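Local structure of glycoside hydrolase family 88 protein (Bacteroides vulgatus, 4Q88) at residues A[22-27]-A[46-51]; A[141-146]-A[206-211]; A[278-283]-A[351-356]. The protein is a glycoside hydrolase family 88 protein of unconfirmed activity that probably hydrolyses glycosidic substrates, as relatives in its family do. All coordinates share one frame; numbering follows the deposited sequence.

Interaction 1: residues A[22-27]-A[46-51]; sequences RVNQRY and TGNMEV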
loop_
_atom_site.group_PDB
_atom_site.type_symbol
_atom_site.label_atom_id
_atom_site.label_comp_id
_atom_site.label_asym_id
_atom_site.label_seq_id
_atom_site.Cartn_x
_atom_site.Cartn_y
_atom_site.Cartn_z
ATOM N N ARG A 22 -12.924 16.708 0.598
ATOM C CA ARG A 22 -13.475 16.747 -0.765
ATOM C C ARG A 22 -13.365 15.379 -1.435
ATOM O O ARG A 22 -14.345 14.805 -1.935
ATOM C CB ARG A 22 -12.748 17.793 -1.604
ATOM C CG ARG A 22 -13.407 18.001 -2.944
ATOM C CD ARG A 22 -12.594 18.779 -3.952
ATOM N NE ARG A 22 -11.639 19.746 -3.415
ATOM C CZ ARG A 22 -10.573 20.167 -4.088
ATOM N NH1 ARG A 22 -10.310 19.716 -5.316
ATOM N NH2 ARG A 22 -9.727 21.008 -3.526
ATOM N N VAL A 23 -12.154 14.819 -1.394
ATOM C CA VAL A 23 -11.880 13.499 -2.006
ATOM C C VAL A 23 -12.651 12.377 -1.342
ATOM O O VAL A 23 -13.269 11.556 -2.026
ATOM C CB VAL A 23 -10.363 13.191 -1.984
ATOM C CG1 VAL A 23 -10.051 11.761 -2.417
ATOM C CG2 VAL A 23 -9.613 14.204 -2.821
ATOM N N ASN A 24 -12.657 12.364 -0.011
ATOM C CA ASN A 24 -13.266 11.259 0.692
ATOM C C ASN A 24 -14.783 11.332 0.618
ATOM O O ASN A 24 -15.434 10.297 0.479
ATOM C CB ASN A 24 -12.787 11.143 2.143
ATOM C CG ASN A 24 -12.679 9.690 2.598
ATOM O OD1 ASN A 24 -12.497 8.773 1.769
ATOM N ND2 ASN A 24 -12.825 9.459 3.898
ATOM N N GLN A 25 -15.343 12.539 0.709
ATOM C CA GLN A 25 -16.799 12.678 0.612
ATOM C C GLN A 25 -17.322 12.343 -0.753
ATOM O O GLN A 25 -18.349 11.693 -0.855
ATOM C CB GLN A 25 -17.257 14.043 1.057
ATOM C CG GLN A 25 -17.127 14.110 2.557
ATOM C CD GLN A 25 -17.301 15.485 3.127
ATOM O OE1 GLN A 25 -17.794 16.400 2.460
ATOM N NE2 GLN A 25 -16.887 15.645 4.387
ATOM N N ARG A 26 -16.600 12.732 -1.785
ATOM C CA ARG A 26 -16.986 12.372 -3.158
ATOM C C ARG A 26 -17.046 10.873 -3.288
ATOM O O ARG A 26 -18.039 10.318 -3.780
ATOM C CB ARG A 26 -16.016 12.956 -4.168
ATOM C CG ARG A 26 -16.401 12.687 -5.634
ATOM C CD ARG A 26 -15.204 12.734 -6.555
ATOM N NE ARG A 26 -15.371 11.929 -7.767
ATOM C CZ ARG A 26 -14.900 10.682 -7.951
ATOM N NH1 ARG A 26 -14.214 10.013 -6.984
ATOM N NH2 ARG A 26 -15.128 10.085 -9.133
ATOM N N TYR A 27 -15.999 10.183 -2.825
ATOM C CA TYR A 27 -15.971 8.729 -2.981
ATOM C C TYR A 27 -17.123 8.044 -2.208
ATOM O O TYR A 27 -17.846 7.209 -2.765
ATOM C CB TYR A 27 -14.595 8.162 -2.551
ATOM C CG TYR A 27 -14.535 6.707 -2.790
ATOM C CD1 TYR A 27 -14.203 6.216 -4.041
ATOM C CD2 TYR A 27 -14.851 5.813 -1.797
ATOM C CE1 TYR A 27 -14.199 4.865 -4.290
ATOM C CE2 TYR A 27 -14.851 4.459 -2.032
ATOM C CZ TYR A 27 -14.510 3.995 -3.281
ATOM O OH TYR A 27 -14.492 2.649 -3.535
ATOM N N THR A 46 -7.948 1.077 3.864
ATOM C CA THR A 46 -6.716 1.554 4.547
ATOM C C THR A 46 -6.552 3.084 4.501
ATOM O O THR A 46 -6.180 3.710 5.502
ATOM C CB THR A 46 -5.413 0.826 4.073
ATOM O OG1 THR A 46 -5.023 1.205 2.742
ATOM C CG2 THR A 46 -5.601 -0.656 4.143
ATOM N N GLY A 47 -6.873 3.704 3.380
ATOM C CA GLY A 47 -6.883 5.146 3.287
ATOM C C GLY A 47 -7.913 5.794 4.171
ATOM O O GLY A 47 -7.639 6.752 4.899
ATOM N N ASN A 48 -9.123 5.242 4.147
ATOM C CA ASN A 48 -10.197 5.762 5.006
ATOM C C ASN A 48 -9.836 5.669 6.482
ATOM O O ASN A 48 -10.072 6.602 7.266
ATOM C CB ASN A 48 -11.503 5.041 4.729
ATOM C CG ASN A 48 -12.692 5.730 5.398
ATOM O OD1 ASN A 48 -12.867 6.932 5.274
ATOM N ND2 ASN A 48 -13.504 4.978 6.069
HETATM N N MSE A 49 -9.218 4.555 6.901
HETATM C CA MSE A 49 -8.831 4.432 8.302
HETATM C C MSE A 49 -7.748 5.463 8.670
HETATM O O MSE A 49 -7.678 5.978 9.830
HETATM C CB MSE A 49 -8.392 2.955 8.545
HETATM C CG MSE A 49 -9.473 1.866 8.446
HETATM SE SE MSE A 49 -11.011 2.379 9.570
HETATM C CE MSE A 49 -10.224 2.595 11.324
ATOM N N GLU A 50 -6.870 5.755 7.721
ATOM C CA GLU A 50 -5.881 6.839 7.901
ATOM C C GLU A 50 -6.574 8.196 8.119
ATOM O O GLU A 50 -6.221 8.944 9.057
ATOM C CB GLU A 50 -4.937 6.913 6.723
ATOM C CG GLU A 50 -3.653 7.655 7.031
ATOM C CD GLU A 50 -2.717 6.864 7.940
ATOM O OE1 GLU A 50 -2.775 5.611 7.976
ATOM O OE2 GLU A 50 -1.890 7.493 8.651
ATOM N N VAL A 51 -7.574 8.488 7.308
ATOM C CA VAL A 51 -8.398 9.723 7.493
ATOM C C VAL A 51 -9.086 9.745 8.854
ATOM O O VAL A 51 -9.097 10.778 9.530
ATOM C CB VAL A 51 -9.430 9.918 6.378
ATOM C CG1 VAL A 51 -10.172 11.239 6.547
ATOM C CG2 VAL A 51 -8.729 9.917 5.042
#

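Interaction 2: residues A[141-146]-A[206-211]; sequences WVDALY and DFWSRG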
loop_
_atom_site.group_PDB
_atom_site.type_symbol
_atom_site.label_atom_id
_atom_site.label_comp_id
_atom_site.label_asym_id
_atom_site.label_seq_id
_atom_site.Cartn_x
_atom_site.Cartn_y
_atom_site.Cartn_z
ATOM N N TRP A 141 4.543 -11.890 -5.262
ATOM C CA TRP A 141 4.391 -10.688 -6.109
ATOM C C TRP A 141 4.590 -9.492 -5.196
ATOM O O TRP A 141 4.220 -9.561 -4.003
ATOM C CB TRP A 141 3.073 -10.716 -6.907
ATOM C CG TRP A 141 1.866 -10.346 -6.165
ATOM C CD1 TRP A 141 1.133 -9.210 -6.346
ATOM C CD2 TRP A 141 1.188 -11.111 -5.143
ATOM N NE1 TRP A 141 0.045 -9.202 -5.469
ATOM C CE2 TRP A 141 0.091 -10.335 -4.699
ATOM C CE3 TRP A 141 1.448 -12.330 -4.508
ATOM C CZ2 TRP A 141 -0.747 -10.747 -3.671
ATOM C CZ3 TRP A 141 0.627 -12.726 -3.468
ATOM C CH2 TRP A 141 -0.476 -11.951 -3.085
ATOM N N VAL A 142 5.220 -8.423 -5.681
ATOM C CA VAL A 142 5.680 -7.394 -4.744
ATOM C C VAL A 142 4.520 -6.689 -4.014
ATOM O O VAL A 142 4.663 -6.313 -2.851
ATOM C CB VAL A 142 6.611 -6.376 -5.421
ATOM C CG1 VAL A 142 5.834 -5.469 -6.359
ATOM C CG2 VAL A 142 7.333 -5.517 -4.376
ATOM N N ASP A 143 3.358 -6.595 -4.670
ATOM C CA ASP A 143 2.213 -5.885 -4.105
ATOM C C ASP A 143 1.776 -6.529 -2.749
ATOM O O ASP A 143 1.192 -5.871 -1.885
ATOM C CB ASP A 143 0.999 -5.851 -5.017
ATOM C CG ASP A 143 1.291 -5.641 -6.493
ATOM O OD1 ASP A 143 2.339 -6.032 -7.022
ATOM O OD2 ASP A 143 0.371 -5.184 -7.154
ATOM N N ALA A 144 2.065 -7.820 -2.582
ATOM C CA ALA A 144 1.740 -8.583 -1.389
ATOM C C ALA A 144 2.306 -7.943 -0.163
ATOM O O ALA A 144 1.726 -8.070 0.928
ATOM C CB ALA A 144 2.273 -9.998 -1.454
ATOM N N LEU A 145 3.454 -7.280 -0.296
ATOM C CA LEU A 145 3.982 -6.616 0.866
ATOM C C LEU A 145 3.048 -5.581 1.488
ATOM O O LEU A 145 2.972 -5.478 2.721
ATOM C CB LEU A 145 5.371 -6.010 0.603
ATOM C CG LEU A 145 6.451 -6.967 0.053
ATOM C CD1 LEU A 145 7.780 -6.210 -0.030
ATOM C CD2 LEU A 145 6.592 -8.196 0.948
ATOM N N TYR A 146 2.412 -4.734 0.695
ATOM C CA TYR A 146 1.451 -3.835 1.261
ATOM C C TYR A 146 0.223 -4.601 1.720
ATOM O O TYR A 146 -0.367 -4.258 2.766
ATOM C CB TYR A 146 1.064 -2.737 0.255
ATOM C CG TYR A 146 0.139 -1.705 0.850
ATOM C CD1 TYR A 146 -1.243 -1.910 0.882
ATOM C CD2 TYR A 146 0.632 -0.547 1.449
ATOM C CE1 TYR A 146 -2.076 -0.964 1.493
ATOM C CE2 TYR A 146 -0.183 0.387 2.014
ATOM C CZ TYR A 146 -1.541 0.164 2.080
ATOM O OH TYR A 146 -2.330 1.121 2.696
ATOM N N ASP A 206 13.782 -3.198 -15.383
ATOM C CA ASP A 206 12.368 -2.826 -15.326
ATOM C C ASP A 206 11.754 -2.942 -13.914
ATOM O O ASP A 206 11.414 -4.046 -13.461
ATOM C CB ASP A 206 11.575 -3.689 -16.300
ATOM C CG ASP A 206 10.184 -3.128 -16.589
ATOM O OD1 ASP A 206 9.821 -1.998 -16.142
ATOM O OD2 ASP A 206 9.468 -3.869 -17.327
ATOM N N PHE A 207 11.645 -1.811 -13.225
ATOM C CA PHE A 207 11.096 -1.721 -11.881
ATOM C C PHE A 207 9.746 -1.015 -11.944
ATOM O O PHE A 207 9.678 0.170 -12.334
ATOM C CB PHE A 207 12.066 -0.999 -10.940
ATOM C CG PHE A 207 13.369 -1.723 -10.740
ATOM C CD1 PHE A 207 13.403 -2.878 -9.987
ATOM C CD2 PHE A 207 14.552 -1.204 -11.240
ATOM C CE1 PHE A 207 14.581 -3.542 -9.768
ATOM C CE2 PHE A 207 15.730 -1.864 -11.041
ATOM C CZ PHE A 207 15.759 -3.042 -10.311
ATOM N N TRP A 208 8.678 -1.750 -11.628
ATOM C CA TRP A 208 7.345 -1.171 -11.699
ATOM C C TRP A 208 7.100 -0.210 -10.572
ATOM O O TRP A 208 7.185 -0.605 -9.398
ATOM C CB TRP A 208 6.303 -2.277 -11.690
ATOM C CG TRP A 208 4.897 -1.857 -11.843
ATOM C CD1 TRP A 208 4.408 -0.928 -12.704
ATOM C CD2 TRP A 208 3.766 -2.431 -11.186
ATOM N NE1 TRP A 208 3.023 -0.850 -12.582
ATOM C CE2 TRP A 208 2.622 -1.768 -11.655
ATOM C CE3 TRP A 208 3.619 -3.420 -10.191
ATOM C CZ2 TRP A 208 1.321 -2.107 -11.232
ATOM C CZ3 TRP A 208 2.308 -3.708 -9.720
ATOM C CH2 TRP A 208 1.196 -3.033 -10.233
ATOM N N SER A 209 6.665 1.009 -10.891
ATOM C CA SER A 209 6.420 2.055 -9.884
ATOM C C SER A 209 5.386 1.696 -8.844
ATOM O O SER A 209 5.696 1.765 -7.630
ATOM C CB SER A 209 5.953 3.382 -10.552
ATOM O OG SER A 209 5.695 4.403 -9.591
ATOM N N ARG A 210 4.167 1.320 -9.230
ATOM C CA ARG A 210 3.153 1.026 -8.185
ATOM C C ARG A 210 3.667 -0.153 -7.333
ATOM O O ARG A 210 3.491 -0.153 -6.108
ATOM C CB ARG A 210 1.769 0.746 -8.800
ATOM C CG ARG A 210 0.877 0.162 -7.786
ATOM C CD ARG A 210 -0.592 0.331 -8.097
ATOM N NE ARG A 210 -1.091 -0.484 -9.191
ATOM C CZ ARG A 210 -1.717 -0.010 -10.267
ATOM N NH1 ARG A 210 -2.222 -0.873 -11.170
ATOM N NH2 ARG A 210 -1.857 1.285 -10.462
ATOM N N GLY A 211 4.371 -1.113 -7.928
ATOM C CA GLY A 211 4.943 -2.267 -7.178
ATOM C C GLY A 211 5.879 -1.798 -6.053
ATOM O O GLY A 211 5.772 -2.209 -4.877
HETATM O O HOH W 1 -1.422 -3.232 -8.005
#

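Interaction 3: residues A[278-283]-A[351-356]; sequences FTYGFL and ACERVR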
loop_
_atom_site.group_PDB
_atom_site.type_symbol
_atom_site.label_atom_id
_atom_site.label_comp_id
_atom_site.label_asym_id
_atom_site.label_seq_id
_atom_site.Cartn_x
_atom_site.Cartn_y
_atom_site.Cartn_z
ATOM N N PHE A 278 4.723 6.477 -2.770
ATOM C CA PHE A 278 6.071 6.993 -2.448
ATOM C C PHE A 278 5.974 8.241 -1.566
ATOM O O PHE A 278 6.722 8.403 -0.613
ATOM C CB PHE A 278 6.848 7.342 -3.689
ATOM C CG PHE A 278 7.208 6.141 -4.576
ATOM C CD1 PHE A 278 7.682 4.972 -4.031
ATOM C CD2 PHE A 278 7.129 6.253 -5.940
ATOM C CE1 PHE A 278 8.083 3.915 -4.825
ATOM C CE2 PHE A 278 7.475 5.184 -6.753
ATOM C CZ PHE A 278 7.937 3.998 -6.195
ATOM N N THR A 279 5.064 9.155 -1.916
ATOM C CA THR A 279 4.948 10.400 -1.178
ATOM C C THR A 279 4.590 10.102 0.279
ATOM O O THR A 279 5.110 10.762 1.207
ATOM C CB THR A 279 3.914 11.326 -1.863
ATOM O OG1 THR A 279 4.342 11.570 -3.215
ATOM C CG2 THR A 279 3.790 12.638 -1.125
ATOM N N TYR A 280 3.622 9.193 0.480
ATOM C CA TYR A 280 3.282 8.745 1.824
ATOM C C TYR A 280 4.493 8.273 2.560
ATOM O O TYR A 280 4.783 8.673 3.724
ATOM C CB TYR A 280 2.207 7.623 1.793
ATOM C CG TYR A 280 2.015 6.967 3.145
ATOM C CD1 TYR A 280 1.463 7.689 4.224
ATOM C CD2 TYR A 280 2.457 5.671 3.390
ATOM C CE1 TYR A 280 1.334 7.100 5.489
ATOM C CE2 TYR A 280 2.326 5.090 4.680
ATOM C CZ TYR A 280 1.755 5.796 5.694
ATOM O OH TYR A 280 1.638 5.232 6.935
ATOM N N GLY A 281 5.266 7.415 1.919
ATOM C CA GLY A 281 6.417 6.829 2.586
ATOM C C GLY A 281 7.473 7.875 2.950
ATOM O O GLY A 281 8.030 7.843 4.075
ATOM N N PHE A 282 7.713 8.830 2.056
ATOM C CA PHE A 282 8.731 9.850 2.313
ATOM C C PHE A 282 8.257 10.774 3.461
ATOM O O PHE A 282 8.993 11.070 4.372
ATOM C CB PHE A 282 8.968 10.693 1.064
ATOM C CG PHE A 282 9.835 10.015 0.012
ATOM C CD1 PHE A 282 11.135 9.734 0.287
ATOM C CD2 PHE A 282 9.363 9.764 -1.246
ATOM C CE1 PHE A 282 11.974 9.170 -0.653
ATOM C CE2 PHE A 282 10.211 9.230 -2.208
ATOM C CZ PHE A 282 11.498 8.905 -1.898
ATOM N N LEU A 283 6.998 11.189 3.398
ATOM C CA LEU A 283 6.453 12.075 4.457
ATOM C C LEU A 283 6.504 11.345 5.815
ATOM O O LEU A 283 6.933 11.935 6.817
ATOM C CB LEU A 283 5.046 12.504 4.095
ATOM C CG LEU A 283 4.914 13.508 2.959
ATOM C CD1 LEU A 283 3.457 13.506 2.511
ATOM C CD2 LEU A 283 5.410 14.906 3.373
ATOM N N ALA A 351 -1.970 12.451 1.535
ATOM C CA ALA A 351 -2.591 13.705 1.979
ATOM C C ALA A 351 -2.617 13.776 3.520
ATOM O O ALA A 351 -2.255 14.826 4.097
ATOM C CB ALA A 351 -4.000 13.865 1.413
ATOM N N CYS A 352 -2.991 12.672 4.171
ATOM C CA CYS A 352 -3.026 12.652 5.659
ATOM C C CYS A 352 -1.630 12.908 6.231
ATOM O O CYS A 352 -1.439 13.716 7.179
ATOM C CB CYS A 352 -3.564 11.349 6.191
ATOM S SG CYS A 352 -5.312 11.123 5.916
ATOM N N GLU A 353 -0.642 12.211 5.688
ATOM C CA GLU A 353 0.720 12.402 6.163
ATOM C C GLU A 353 1.266 13.808 5.870
ATOM O O GLU A 353 2.115 14.298 6.621
ATOM C CB GLU A 353 1.649 11.296 5.616
ATOM C CG GLU A 353 2.851 10.983 6.513
ATOM C CD GLU A 353 2.562 10.484 7.938
ATOM O OE1 GLU A 353 3.362 10.817 8.813
ATOM O OE2 GLU A 353 1.592 9.739 8.204
ATOM N N ARG A 354 0.799 14.435 4.796
ATOM C CA ARG A 354 1.150 15.803 4.501
ATOM C C ARG A 354 0.650 16.773 5.594
ATOM O O ARG A 354 1.373 17.687 5.981
ATOM C CB ARG A 354 0.591 16.232 3.176
ATOM C CG ARG A 354 0.970 17.643 2.736
ATOM C CD ARG A 354 2.471 17.786 2.502
ATOM N NE ARG A 354 2.748 19.114 1.972
ATOM C CZ ARG A 354 3.931 19.605 1.644
ATOM N NH1 ARG A 354 5.055 18.912 1.738
ATOM N NH2 ARG A 354 3.963 20.832 1.184
ATOM N N VAL A 355 -0.566 16.545 6.077
ATOM C CA VAL A 355 -1.090 17.332 7.217
ATOM C C VAL A 355 -0.146 17.174 8.405
ATOM O O VAL A 355 0.244 18.179 9.039
ATOM C CB VAL A 355 -2.525 16.907 7.604
ATOM C CG1 VAL A 355 -2.958 17.633 8.889
ATOM C CG2 VAL A 355 -3.470 17.198 6.487
ATOM N N ARG A 356 0.294 15.940 8.705
ATOM C CA ARG A 356 1.168 15.718 9.814
ATOM C C ARG A 356 2.527 16.376 9.610
ATOM O O ARG A 356 3.158 16.802 10.545
ATOM C CB ARG A 356 1.303 14.237 10.164
ATOM C CG ARG A 356 -0.007 13.498 10.373
ATOM C CD ARG A 356 0.255 12.103 10.921
ATOM N NE ARG A 356 -0.988 11.348 11.139
ATOM C CZ ARG A 356 -1.796 11.500 12.195
ATOM N NH1 ARG A 356 -1.465 12.356 13.147
ATOM N NH2 ARG A 356 -2.921 10.780 12.314
HETATM O O HOH W 2 0.768 7.045 8.900
#

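Interaction 1: residues A[22-27]-A[46-51]
Asn48 is held at both ends of its amide: ND2 donates to Tyr60 O and Ser64 OG of helix 58-70, while OD1 accepts ND2 of Asn24, 2.9 Å away. This last bond ties helix 13-30 to helix 39-55, consecutive helices that run in opposite senses as a helical hairpin of the (α/α)6 barrel expected for this family. The N-H of Asn24 points almost straight at its acceptor, at 167°, and the acceptor lies in the plane of the Asn24 amide. Seen from the other side, ND2 arrives in the carbonyl plane of Asn48. The two side chains nevertheless cross at about a right angle, with their amide planes turned 49° apart. Asn48 reaches the bond because CG stands anti to the backbone N (chi1 -169°), which swings OD1 across to the neighbouring helix. At its other end Asn24 uses OD1 to accept the hydroxyl of Tyr44, so both polar atoms of this buried amide have partners, and its rotation is fixed from two directions. A leucine in place of Asn24 would probably leave Asn48 OD1 and the Tyr44 hydroxyl without their mates in a buried setting. Leu348 of helix 341-358 and Tyr60 also touch the Asn24 side chain. Beyond the hydrogen bond the two segments barely touch, Val51 CG1 lying 4.2 Å from Asn24 ND2.

Interaction 2: residues A[141-146]-A[206-211]
Val142 presses its CG1 methyl onto the backbone of Gly211, only 3.4 Å from CA, tighter than usual van der Waals contact between carbons. CG1 comes so close because it sits between the backbone N and the carbonyl carbon (chi1 72°), while the other methyl, CG2, lies against Gly211 O. The absence of a side chain on Gly211 makes the fit possible: a CB built there in standard geometry would fall 2.9 Å from Val142 CG1, a clash. Here the type I turn from Trp141 to Ala144, which leads into helix 144-159, is seated against the first turn of helix 209-225. Beside this backbone contact, Asp143 approaches the indole of Trp208, the N-cap residue of helix 209-225. The two side chains cross at about a right angle, and the carboxylate meets the six-membered ring at its edge, with OD2 3.5 Å from CZ3 and the carboxylate plane lying 38° from that of the ring. Trp208 is held in turn by a hydrogen bond from NE1 to Gln322, by a cation-pi contact with Arg189, and by its own helix, whose Gly211 N lies 3.3 Å above the ring plane. Water 1 bridges the segments, donating to Asp143 OD2 at 2.8 Å and accepting from Arg210 NE at 3.0 Å. The guanidinium NH1 and NH2 are spent on Pro323 O, Gln322 O and Ser273 OG. Water 1 thus links the Asp143 carboxylate to the Arg210 guanidinium, with Asp143 OD2 and Arg210 NE 5.3 Å apart, and the ring C-H edge, slightly positive, is likely to suit the nearby carboxylate oxygens.

Interaction 3: residues A[278-283]-A[351-356]
Glu353 lies along the seam between helix 341-358 and helix 272-287, two helices of the α-helical barrel; the axes of segments 278-283 and 351-356 pass 8.7 Å apart at closest and their directions differ by 25°. Its CB starts in the angle between Tyr280 and Leu283, touching CD1 of the ring and CB of the leucine. Next, CG lies 3.6 Å from Leu283 CB and also rests against the backbone carbonyl carbon of that residue. The chain then bends at chi2 (60°), which carries the carboxylate past the leucine to the side where the tyrosine lies. There the two oxygens part: OE1 accepts a hydrogen bond from Asn287 ND2, and OE2 approaches Tyr280 CE1 obliquely at 3.8 Å, with the carboxylate and ring planes 80° apart. Glu50 of helix 39-55 brings its own OE2 to within 4.2 Å of Glu353 OE2, a closeness of two carboxylates that might favour a proton on one of them. On the other side of the seam Leu283 turns to Arg354. Its CD1 fits 3.6 Å from Arg354 N and also meets the arginine CB, while CD2 lies near the plane of the guanidinium, at its edge. The guanidinium itself leads elsewhere, to salt bridges with Glu301 and Glu11. Water 2 joins the polar tips: it donates to Glu353 OE2 at 2.9 Å and accepts from Tyr280 OH at 2.8 Å, lying in the plane of the tyrosine ring at its edge.

From the N terminus the three contacts follow in series, neither nesting nor crossing. Interaction 1 closes the shortest loop, 18 residues within the first helical hairpin. Interaction 2 spans 59 residues and brings the starts of helices 144-159 and 209-225 together; interaction 3 spans 67 and sets helix 341-358 beside helix 272-287. The loops are also stitched to one another. A probable hydrogen bond joins Thr46 OG1 to Tyr146 OH, between interactions 1 and 2; Ser209 OG packs on Phe278 CE2, between 2 and 3. Helix 341-358 packs back on the first hairpin, where Val51 CG2 meets Cys352 SG at 3.7 Å.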